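Flagellar hook-associated protein 3 (Bacillus cereus, PDB 5ZIY) is the hook-associated protein FlgL, a structural component of the bacterial flagellum that probably forms part of the junction between hook and filament. Local coordinates at residues Q78-K81 / Q82-L86; A138-S141 / P142-K145; Q171-D174 / G175-R179. All blocks are in the same frame, centred on the assembly; numbering follows the deposited sequence.

All three contacts are short runs of helix, about two turns each, joined by i to i+4 backbone bonds, on three different helices of one bundle. Contact 1, on helix 67-87, and contact 2, on helix 137-155, are partly buried and pack on each other through apolar side chains. Contact 2 also meets contact 3, on helix 162-204; contacts 1 and 3 do not touch, their nearest atoms being about 7 Å apart. Contact 3 lies at the surface, with Gln171, Asp174 and Asn178 exposed and Leu173 and Ile177 in contact beside the buried Ile176. Contact 1 has a regular bond ladder, contact 2 is kinked at a proline, and contact 3 includes a glycine and a carbonyl shared by two donors.

Contact 1 (Q78-K81 / Q82-L86)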
ATOM      1  N   GLN A  78      10.497  15.597  -7.338  1.00 32.66           N
ATOM      2  CA  GLN A  78       9.183  15.265  -7.881  1.00 33.19           C
ATOM      3  C   GLN A  78       8.749  13.877  -7.362  1.00 30.46           C
ATOM      4  O   GLN A  78       7.592  13.655  -6.996  1.00 29.55           O
ATOM      5  CB  GLN A  78       9.181  15.226  -9.418  1.00 35.12           C
ATOM      6  CG  GLN A  78       9.484  16.543 -10.161  1.00 40.51           C
ATOM      7  CD  GLN A  78       9.378  16.399 -11.708  1.00 46.63           C
ATOM      8  OE1 GLN A  78      10.393  16.407 -12.412  1.00 51.54           O
ATOM      9  NE2 GLN A  78       8.141  16.255 -12.228  1.00 47.86           N
ATOM     10  N   ILE A  79       9.698  12.948  -7.359  1.00 28.91           N
ATOM     11  CA  ILE A  79       9.454  11.594  -6.907  1.00 26.54           C
ATOM     12  C   ILE A  79       9.097  11.601  -5.424  1.00 23.97           C
ATOM     13  O   ILE A  79       8.193  10.886  -4.989  1.00 23.54           O
ATOM     14  CB  ILE A  79      10.674  10.687  -7.258  1.00 26.73           C
ATOM     15  CG1 ILE A  79      10.705  10.457  -8.784  1.00 28.78           C
ATOM     16  CG2 ILE A  79      10.601   9.326  -6.600  1.00 24.84           C
ATOM     17  CD1 ILE A  79      11.972   9.704  -9.295  1.00 28.52           C
ATOM     18  N   LEU A  80       9.778  12.420  -4.646  1.00 22.33           N
ATOM     19  CA  LEU A  80       9.454  12.520  -3.239  1.00 21.86           C
ATOM     20  C   LEU A  80       7.973  12.958  -3.079  1.00 21.42           C
ATOM     21  O   LEU A  80       7.208  12.369  -2.303  1.00 19.39           O
ATOM     22  CB  LEU A  80      10.400  13.498  -2.534  1.00 22.20           C
ATOM     23  CG  LEU A  80       9.938  13.958  -1.157  1.00 23.69           C
ATOM     24  CD1 LEU A  80      10.019  12.839  -0.173  1.00 21.48           C
ATOM     25  CD2 LEU A  80      10.807  15.120  -0.682  1.00 27.89           C
ATOM     26  N   LYS A  81       7.576  13.975  -3.833  1.00 22.77           N
ATOM     27  CA  LYS A  81       6.195  14.448  -3.786  1.00 24.18           C
ATOM     28  C   LYS A  81       5.200  13.357  -4.211  1.00 22.52           C
ATOM     29  O   LYS A  81       4.171  13.193  -3.606  1.00 20.68           O
ATOM     30  CB  LYS A  81       6.034  15.721  -4.630  1.00 26.81           C
ATOM     31  CG  LYS A  81       6.842  16.915  -4.083  1.00 29.95           C
ATOM     32  CD  LYS A  81       6.549  18.198  -4.910  1.00 37.85           C
ATOM     33  CE  LYS A  81       7.683  19.259  -4.873  1.00 41.01           C
ATOM     34  NZ  LYS A  81       8.321  19.426  -3.525  1.00 40.64           N
ATOM     35  N   GLN A  82       5.540  12.569  -5.220  1.00 23.34           N
ATOM     36  CA  GLN A  82       4.613  11.556  -5.712  1.00 22.86           C
ATOM     37  C   GLN A  82       4.464  10.479  -4.643  1.00 21.53           C
ATOM     38  O   GLN A  82       3.358   9.987  -4.391  1.00 19.27           O
ATOM     39  CB  GLN A  82       5.153  10.960  -7.013  1.00 25.40           C
ATOM     40  CG  GLN A  82       4.471   9.690  -7.513  1.00 27.55           C
ATOM     41  CD  GLN A  82       3.096   9.956  -8.108  1.00 33.06           C
ATOM     42  OE1 GLN A  82       2.495  11.019  -7.890  1.00 35.37           O
ATOM     43  NE2 GLN A  82       2.598   8.990  -8.897  1.00 36.72           N
ATOM     44  N   VAL A  83       5.579  10.127  -3.982  1.00 20.31           N
ATOM     45  CA  VAL A  83       5.545   9.064  -2.978  1.00 19.13           C
ATOM     46  C   VAL A  83       4.784   9.491  -1.732  1.00 18.53           C
ATOM     47  O   VAL A  83       4.092   8.675  -1.122  1.00 18.14           O
ATOM     48  CB  VAL A  83       6.978   8.583  -2.595  1.00 19.52           C
ATOM     49  CG1 VAL A  83       6.938   7.617  -1.427  1.00 17.80           C
ATOM     50  CG2 VAL A  83       7.629   7.921  -3.816  1.00 18.38           C
ATOM     51  N   VAL A  84       4.938  10.753  -1.332  1.00 18.71           N
ATOM     52  CA  VAL A  84       4.144  11.300  -0.244  1.00 17.94           C
ATOM     53  C   VAL A  84       2.624  11.268  -0.619  1.00 18.59           C
ATOM     54  O   VAL A  84       1.818  10.856   0.176  1.00 18.26           O
ATOM     55  CB  VAL A  84       4.590  12.716   0.151  1.00 18.36           C
ATOM     56  CG1 VAL A  84       3.621  13.317   1.167  1.00 18.81           C
ATOM     57  CG2 VAL A  84       5.954  12.707   0.772  1.00 18.78           C
ATOM     58  N   TYR A  85       2.263  11.683  -1.824  1.00 19.83           N
ATOM     59  CA  TYR A  85       0.880  11.550  -2.320  1.00 21.53           C
ATOM     60  C   TYR A  85       0.376  10.116  -2.187  1.00 19.49           C
ATOM     61  O   TYR A  85      -0.675   9.886  -1.603  1.00 18.91           O
ATOM     62  CB  TYR A  85       0.808  12.055  -3.759  1.00 24.33           C
ATOM     63  CG  TYR A  85      -0.360  11.638  -4.640  1.00 29.87           C
ATOM     64  CD1 TYR A  85      -1.634  12.236  -4.539  1.00 34.50           C
ATOM     65  CD2 TYR A  85      -0.161  10.713  -5.668  1.00 35.16           C
ATOM     66  CE1 TYR A  85      -2.687  11.860  -5.420  1.00 36.97           C
ATOM     67  CE2 TYR A  85      -1.188  10.342  -6.536  1.00 37.53           C
ATOM     68  CZ  TYR A  85      -2.442  10.896  -6.411  1.00 40.17           C
ATOM     69  OH  TYR A  85      -3.409  10.455  -7.340  1.00 45.88           O
ATOM     70  N   LEU A  86       1.190   9.162  -2.631  1.00 17.89           N
ATOM     71  CA  LEU A  86       0.849   7.763  -2.604  1.00 16.51           C
ATOM     72  C   LEU A  86       0.754   7.249  -1.160  1.00 15.13           C
ATOM     73  O   LEU A  86      -0.113   6.467  -0.836  1.00 15.75           O
ATOM     74  CB  LEU A  86       1.843   6.903  -3.449  1.00 16.47           C
ATOM     75  CG  LEU A  86       1.931   7.034  -4.969  1.00 18.81           C
ATOM     76  CD1 LEU A  86       3.184   6.266  -5.528  1.00 20.89           C
ATOM     77  CD2 LEU A  86       0.646   6.554  -5.778  1.00 18.49           C
TER
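With its first torsion at 165°, Leu80 swings CG opposite its own backbone N, while in Val84 CG1 is anti to N (173°), which leaves CG2 beside the backbone N. The two side chains therefore run side by side in the same direction, and Leu80 CD1 comes to 4.2 Å from Val84 CG2. CG2 of Val84 also lies 3.3 Å from the carbonyl oxygen of Leu80. One residue back, the CG2 of Val83 touches the Ile79 carbonyl oxygen at 3.2 Å and faces Ile79 CG2 at 4.3 Å, a looser apolar contact. Four backbone bonds join Gln78-Lys81 to the residues that follow. Val83 N reaches Ile79 O at 2.9 Å and Val84 N reaches Leu80 O at 3.0 Å. Gln82 N to Gln78 O and Tyr85 N to Lys81 O complete the ladder. This is regular alpha helix within the flagellin-type N-terminal helical region, and its apolar stripe points into the bundle: Ile79 turns to Ser48 and Arg51 of helix 8-60, Val83 sits between Ser48 and the side chains of Val143 and Leu147 of helix 137-155, and Leu80 and Val84 meet Ile144 of that same helix. The exposed side is polar. The amino group of Lys81 forms a salt bridge with Asp77, one turn earlier. Gln82 leads its amide away from Gln78-Lys81, its CB staying 3.6 Å from the Gln78 carbonyl oxygen. The Tyr85 ring likewise leads away, with the Gln82 carbonyl oxygen at its edge, in the ring plane.

Contact 2 (A138-S141 / P142-K145)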
ATOM      1  N   ALA A 138       6.510   2.382   9.770  1.00 19.00           N
ATOM      2  CA  ALA A 138       7.742   1.607   9.623  1.00 20.18           C
ATOM      3  C   ALA A 138       8.063   1.286   8.166  1.00 19.33           C
ATOM      4  O   ALA A 138       9.212   1.108   7.813  1.00 20.23           O
ATOM      5  CB  ALA A 138       7.705   0.301  10.501  1.00 22.11           C
ATOM      6  N   LEU A 139       7.045   1.216   7.316  1.00 18.15           N
ATOM      7  CA  LEU A 139       7.236   0.855   5.923  1.00 17.47           C
ATOM      8  C   LEU A 139       7.622   2.085   5.106  1.00 17.20           C
ATOM      9  O   LEU A 139       8.460   2.006   4.212  1.00 17.41           O
ATOM     10  CB  LEU A 139       5.933   0.257   5.384  1.00 16.95           C
ATOM     11  CG  LEU A 139       5.877  -0.264   3.946  1.00 16.54           C
ATOM     12  CD1 LEU A 139       6.529  -1.671   3.830  1.00 17.61           C
ATOM     13  CD2 LEU A 139       4.425  -0.228   3.487  1.00 15.94           C
ATOM     14  N   LEU A 140       6.995   3.228   5.408  1.00 16.60           N
ATOM     15  CA  LEU A 140       7.050   4.404   4.495  1.00 15.96           C
ATOM     16  C   LEU A 140       7.773   5.625   5.055  1.00 16.85           C
ATOM     17  O   LEU A 140       8.328   6.417   4.280  1.00 17.21           O
ATOM     18  CB  LEU A 140       5.642   4.791   4.033  1.00 14.97           C
ATOM     19  CG  LEU A 140       4.985   3.764   3.112  1.00 15.39           C
ATOM     20  CD1 LEU A 140       3.502   4.055   2.981  1.00 13.86           C
ATOM     21  CD2 LEU A 140       5.631   3.699   1.695  1.00 14.87           C
ATOM     22  N   SER A 141       7.839   5.783   6.375  1.00 17.14           N
ATOM     23  CA  SER A 141       8.660   6.869   6.894  1.00 18.30           C
ATOM     24  C   SER A 141      10.094   6.769   6.409  1.00 18.80           C
ATOM     25  O   SER A 141      10.675   7.766   6.006  1.00 19.10           O
ATOM     26  CB  SER A 141       8.599   6.984   8.429  1.00 19.19           C
ATOM     27  OG  SER A 141       7.351   7.492   8.764  1.00 21.08           O
ATOM     28  N   PRO A 142      10.666   5.560   6.384  1.00 19.69           N
ATOM     29  CA  PRO A 142      12.066   5.621   5.955  1.00 20.33           C
ATOM     30  C   PRO A 142      12.213   5.784   4.437  1.00 20.35           C
ATOM     31  O   PRO A 142      13.217   6.347   3.979  1.00 22.02           O
ATOM     32  CB  PRO A 142      12.697   4.291   6.482  1.00 21.59           C
ATOM     33  CG  PRO A 142      11.701   3.648   7.347  1.00 21.52           C
ATOM     34  CD  PRO A 142      10.318   4.255   6.975  1.00 19.95           C
ATOM     35  N   VAL A 143      11.227   5.321   3.670  1.00 18.74           N
ATOM     36  CA  VAL A 143      11.191   5.566   2.257  1.00 18.45           C
ATOM     37  C   VAL A 143      11.288   7.033   1.972  1.00 18.42           C
ATOM     38  O   VAL A 143      12.139   7.463   1.201  1.00 19.10           O
ATOM     39  CB  VAL A 143       9.918   5.027   1.617  1.00 17.50           C
ATOM     40  CG1 VAL A 143       9.803   5.500   0.185  1.00 17.53           C
ATOM     41  CG2 VAL A 143       9.955   3.519   1.656  1.00 17.85           C
ATOM     42  N   ILE A 144      10.416   7.799   2.627  1.00 17.86           N
ATOM     43  CA  ILE A 144      10.311   9.235   2.393  1.00 18.05           C
ATOM     44  C   ILE A 144      11.547   9.971   2.904  1.00 19.12           C
ATOM     45  O   ILE A 144      12.059  10.851   2.236  1.00 19.67           O
ATOM     46  CB  ILE A 144       9.011   9.811   3.028  1.00 17.56           C
ATOM     47  CG1 ILE A 144       7.801   9.132   2.418  1.00 16.66           C
ATOM     48  CG2 ILE A 144       8.946  11.351   2.899  1.00 18.22           C
ATOM     49  CD1 ILE A 144       6.470   9.299   3.207  1.00 16.79           C
ATOM     50  N   LYS A 145      12.028   9.611   4.089  1.00 19.64           N
ATOM     51  CA  LYS A 145      13.197  10.298   4.667  1.00 20.93           C
ATOM     52  C   LYS A 145      14.409  10.123   3.785  1.00 21.61           C
ATOM     53  O   LYS A 145      15.140  11.079   3.570  1.00 22.40           O
ATOM     54  CB  LYS A 145      13.507   9.795   6.078  1.00 21.76           C
ATOM     55  CG  LYS A 145      12.450  10.232   7.076  1.00 24.17           C
ATOM     56  CD  LYS A 145      12.566   9.558   8.436  1.00 27.81           C
ATOM     57  CE  LYS A 145      11.602  10.211   9.455  1.00 30.01           C
ATOM     58  NZ  LYS A 145      11.331   9.376  10.676  1.00 32.12           N
TER
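Two backbone hydrogen bonds join Ala138-Ser141 to Pro142-Lys145: Ile144 N to Leu140 O and Lys145 N to Ser141 O, both 3.0 Å long and close to straight. The ladder before them lacks its usual bonds. Pro142 has no N-H to give to Ala138 O; its ring carbon CD sits instead 3.4 Å from that oxygen. Nor does Val143 N bond to Leu139 O; the CG2 of Val143 lies 3.3 Å from that oxygen instead. This is a proline kink in helix 137-155.

The apolar pair is Leu140 CD2 and Val143 CG2, 4.3 Å apart. Other side-chain carbons rest on carbonyl oxygens. Ile144 places CG1 beside its own backbone N (chi1 -60°), which lays CG1 3.3 Å from Leu140 O, the acceptor of its own N-H. On the exposed side, Lys145 CG touches Ser141 O at 3.2 Å, and the extended chain carries NZ to 4.3 Å from Ser141 CB. A side-chain hydrogen bond, to the carbonyl oxygen of Gly111, satisfies the buried hydroxyl of Ser141.

The kinked segment lies between two helices: Leu140 touches Ala87 of helix 67-87, and Leu139 and Leu140 pack on Ile176 of helix 162-204. From loops, Phe97 touches Leu139 and Leu140, and Phe107 touches Ser141 and Ile144.

Contact 3 (Q171-D174 / G175-R179); sequences QNLD and GIINR
Leu173 overlaps Ile177 one turn further on: its CG lies 4.2 Å from Ile177 CD1, and the two side chains cross at a slant. Ile177 comes back toward Leu173 because its CG1 stands beside its own backbone N (chi1 -66°), which puts CG1 3.3 Å from the Leu173 carbonyl oxygen. That oxygen takes one firm bond, from Ile177 N at 2.7 Å, and one weak one, from Ile176 N, strongly bent with an angle of only 118° at hydrogen. Ile176 N gives a second bond, 3.0 Å long, to Asn172 O, so its N-H is divided between two acceptors. This part of the long helix 162-204 is thus alpha helix with a weak i to i+3 component, a bifurcated bond. Leu173 and Ile177 face helix 8-60 and both reach Leu46, whereas Ile176, the buried residue here, is directed at helix 137-155. Asn172 faces that helix too, touching Pro142 and Val143, and its ND2 makes a weak hydrogen bond with the Thr146 hydroxyl. Gly175 N bonds to Gln171 O at 3.1 Å. Asn178 N bonds to Asp174 O at 3.0 Å and is the straightest of the set at hydrogen. The Asn178 side chain folds back toward the same carbonyl oxygen, with CG 3.3 Å away; its ND2 is equally near but badly angled, and makes no hydrogen bond there.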
ATOM      1  N   GLN A 171      17.259  -1.112   0.433  1.00 32.50           N
ATOM      2  CA  GLN A 171      16.589  -1.753   1.586  1.00 32.96           C
ATOM      3  C   GLN A 171      15.152  -1.297   1.789  1.00 28.62           C
ATOM      4  O   GLN A 171      14.286  -2.103   2.114  1.00 28.66           O
ATOM      5  CB  GLN A 171      17.379  -1.514   2.864  1.00 35.38           C
ATOM      6  CG  GLN A 171      18.699  -2.275   2.876  1.00 43.65           C
ATOM      7  CD  GLN A 171      19.550  -1.930   4.072  1.00 50.58           C
ATOM      8  OE1 GLN A 171      19.342  -0.899   4.716  1.00 52.83           O
ATOM      9  NE2 GLN A 171      20.529  -2.785   4.375  1.00 57.28           N
ATOM     10  N   ASN A 172      14.882  -0.016   1.571  1.00 25.81           N
ATOM     11  CA  ASN A 172      13.501   0.472   1.626  1.00 23.11           C
ATOM     12  C   ASN A 172      12.625  -0.170   0.560  1.00 22.40           C
ATOM     13  O   ASN A 172      11.536  -0.629   0.851  1.00 21.41           O
ATOM     14  CB  ASN A 172      13.461   1.980   1.462  1.00 21.95           C
ATOM     15  CG  ASN A 172      14.166   2.719   2.577  1.00 22.75           C
ATOM     16  OD1 ASN A 172      14.318   2.212   3.685  1.00 23.99           O
ATOM     17  ND2 ASN A 172      14.573   3.959   2.284  1.00 22.59           N
ATOM     18  N   LEU A 173      13.141  -0.236  -0.664  1.00 24.32           N
ATOM     19  CA  LEU A 173      12.432  -0.833  -1.791  1.00 25.86           C
ATOM     20  C   LEU A 173      12.115  -2.321  -1.534  1.00 27.64           C
ATOM     21  O   LEU A 173      11.003  -2.783  -1.838  1.00 26.80           O
ATOM     22  CB  LEU A 173      13.274  -0.686  -3.056  1.00 28.57           C
ATOM     23  CG  LEU A 173      12.759  -1.255  -4.367  1.00 31.95           C
ATOM     24  CD1 LEU A 173      11.334  -0.817  -4.586  1.00 31.53           C
ATOM     25  CD2 LEU A 173      13.660  -0.819  -5.506  1.00 35.10           C
ATOM     26  N   ASP A 174      13.071  -3.052  -0.961  1.00 29.78           N
ATOM     27  CA  ASP A 174      12.837  -4.457  -0.590  1.00 32.05           C
ATOM     28  C   ASP A 174      11.698  -4.558   0.425  1.00 28.79           C
ATOM     29  O   ASP A 174      10.913  -5.486   0.418  1.00 29.94           O
ATOM     30  CB  ASP A 174      14.086  -5.074   0.044  1.00 36.44           C
ATOM     31  CG  ASP A 174      15.248  -5.212  -0.927  1.00 42.80           C
ATOM     32  OD1 ASP A 174      15.025  -5.189  -2.161  1.00 47.60           O
ATOM     33  OD2 ASP A 174      16.399  -5.362  -0.442  1.00 48.94           O
ATOM     34  N   GLY A 175      11.644  -3.626   1.346  1.00 26.78           N
ATOM     35  CA  GLY A 175      10.481  -3.504   2.228  1.00 24.94           C
ATOM     36  C   GLY A 175       9.176  -3.301   1.446  1.00 21.44           C
ATOM     37  O   GLY A 175       8.170  -3.888   1.777  1.00 21.00           O
ATOM     38  N   ILE A 176       9.194  -2.509   0.390  1.00 20.27           N
ATOM     39  CA  ILE A 176       7.952  -2.262  -0.368  1.00 18.81           C
ATOM     40  C   ILE A 176       7.608  -3.490  -1.222  1.00 19.89           C
ATOM     41  O   ILE A 176       6.441  -3.852  -1.378  1.00 18.84           O
ATOM     42  CB  ILE A 176       8.094  -1.063  -1.330  1.00 18.66           C
ATOM     43  CG1 ILE A 176       8.282   0.250  -0.536  1.00 18.14           C
ATOM     44  CG2 ILE A 176       6.928  -1.062  -2.357  1.00 18.52           C
ATOM     45  CD1 ILE A 176       7.086   0.691   0.329  1.00 17.45           C
ATOM     46  N   ILE A 177       8.624  -4.126  -1.776  1.00 21.92           N
ATOM     47  CA  ILE A 177       8.379  -5.357  -2.564  1.00 24.04           C
ATOM     48  C   ILE A 177       7.762  -6.464  -1.677  1.00 24.14           C
ATOM     49  O   ILE A 177       6.800  -7.094  -2.057  1.00 23.62           O
ATOM     50  CB  ILE A 177       9.646  -5.879  -3.212  1.00 27.42           C
ATOM     51  CG1 ILE A 177      10.163  -4.884  -4.268  1.00 28.16           C
ATOM     52  CG2 ILE A 177       9.426  -7.300  -3.812  1.00 30.42           C
ATOM     53  CD1 ILE A 177      11.599  -5.219  -4.792  1.00 32.33           C
ATOM     54  N   ASN A 178       8.347  -6.719  -0.512  1.00 25.47           N
ATOM     55  CA  ASN A 178       7.786  -7.724   0.392  1.00 26.56           C
ATOM     56  C   ASN A 178       6.345  -7.382   0.773  1.00 23.64           C
ATOM     57  O   ASN A 178       5.491  -8.280   0.846  1.00 23.38           O
ATOM     58  CB  ASN A 178       8.626  -7.895   1.658  1.00 29.08           C
ATOM     59  CG  ASN A 178      10.008  -8.472   1.372  1.00 35.16           C
ATOM     60  OD1 ASN A 178      10.217  -9.104   0.347  1.00 40.48           O
ATOM     61  ND2 ASN A 178      10.963  -8.233   2.278  1.00 35.77           N
ATOM     62  N   ARG A 179       6.037  -6.109   1.022  1.00 21.57           N
ATOM     63  CA  ARG A 179       4.621  -5.791   1.326  1.00 19.66           C
ATOM     64  C   ARG A 179       3.710  -6.039   0.111  1.00 19.14           C
ATOM     65  O   ARG A 179       2.552  -6.483   0.252  1.00 18.65           O
ATOM     66  CB  ARG A 179       4.443  -4.355   1.818  1.00 18.51           C
ATOM     67  CG  ARG A 179       2.995  -3.998   2.212  1.00 17.79           C
ATOM     68  CD  ARG A 179       2.501  -4.823   3.397  1.00 18.76           C
ATOM     69  NE  ARG A 179       3.269  -4.572   4.618  1.00 20.74           N
ATOM     70  CZ  ARG A 179       3.019  -3.610   5.521  1.00 21.92           C
ATOM     71  NH1 ARG A 179       1.986  -2.762   5.356  1.00 21.25           N
ATOM     72  NH2 ARG A 179       3.799  -3.503   6.615  1.00 24.33           N
TER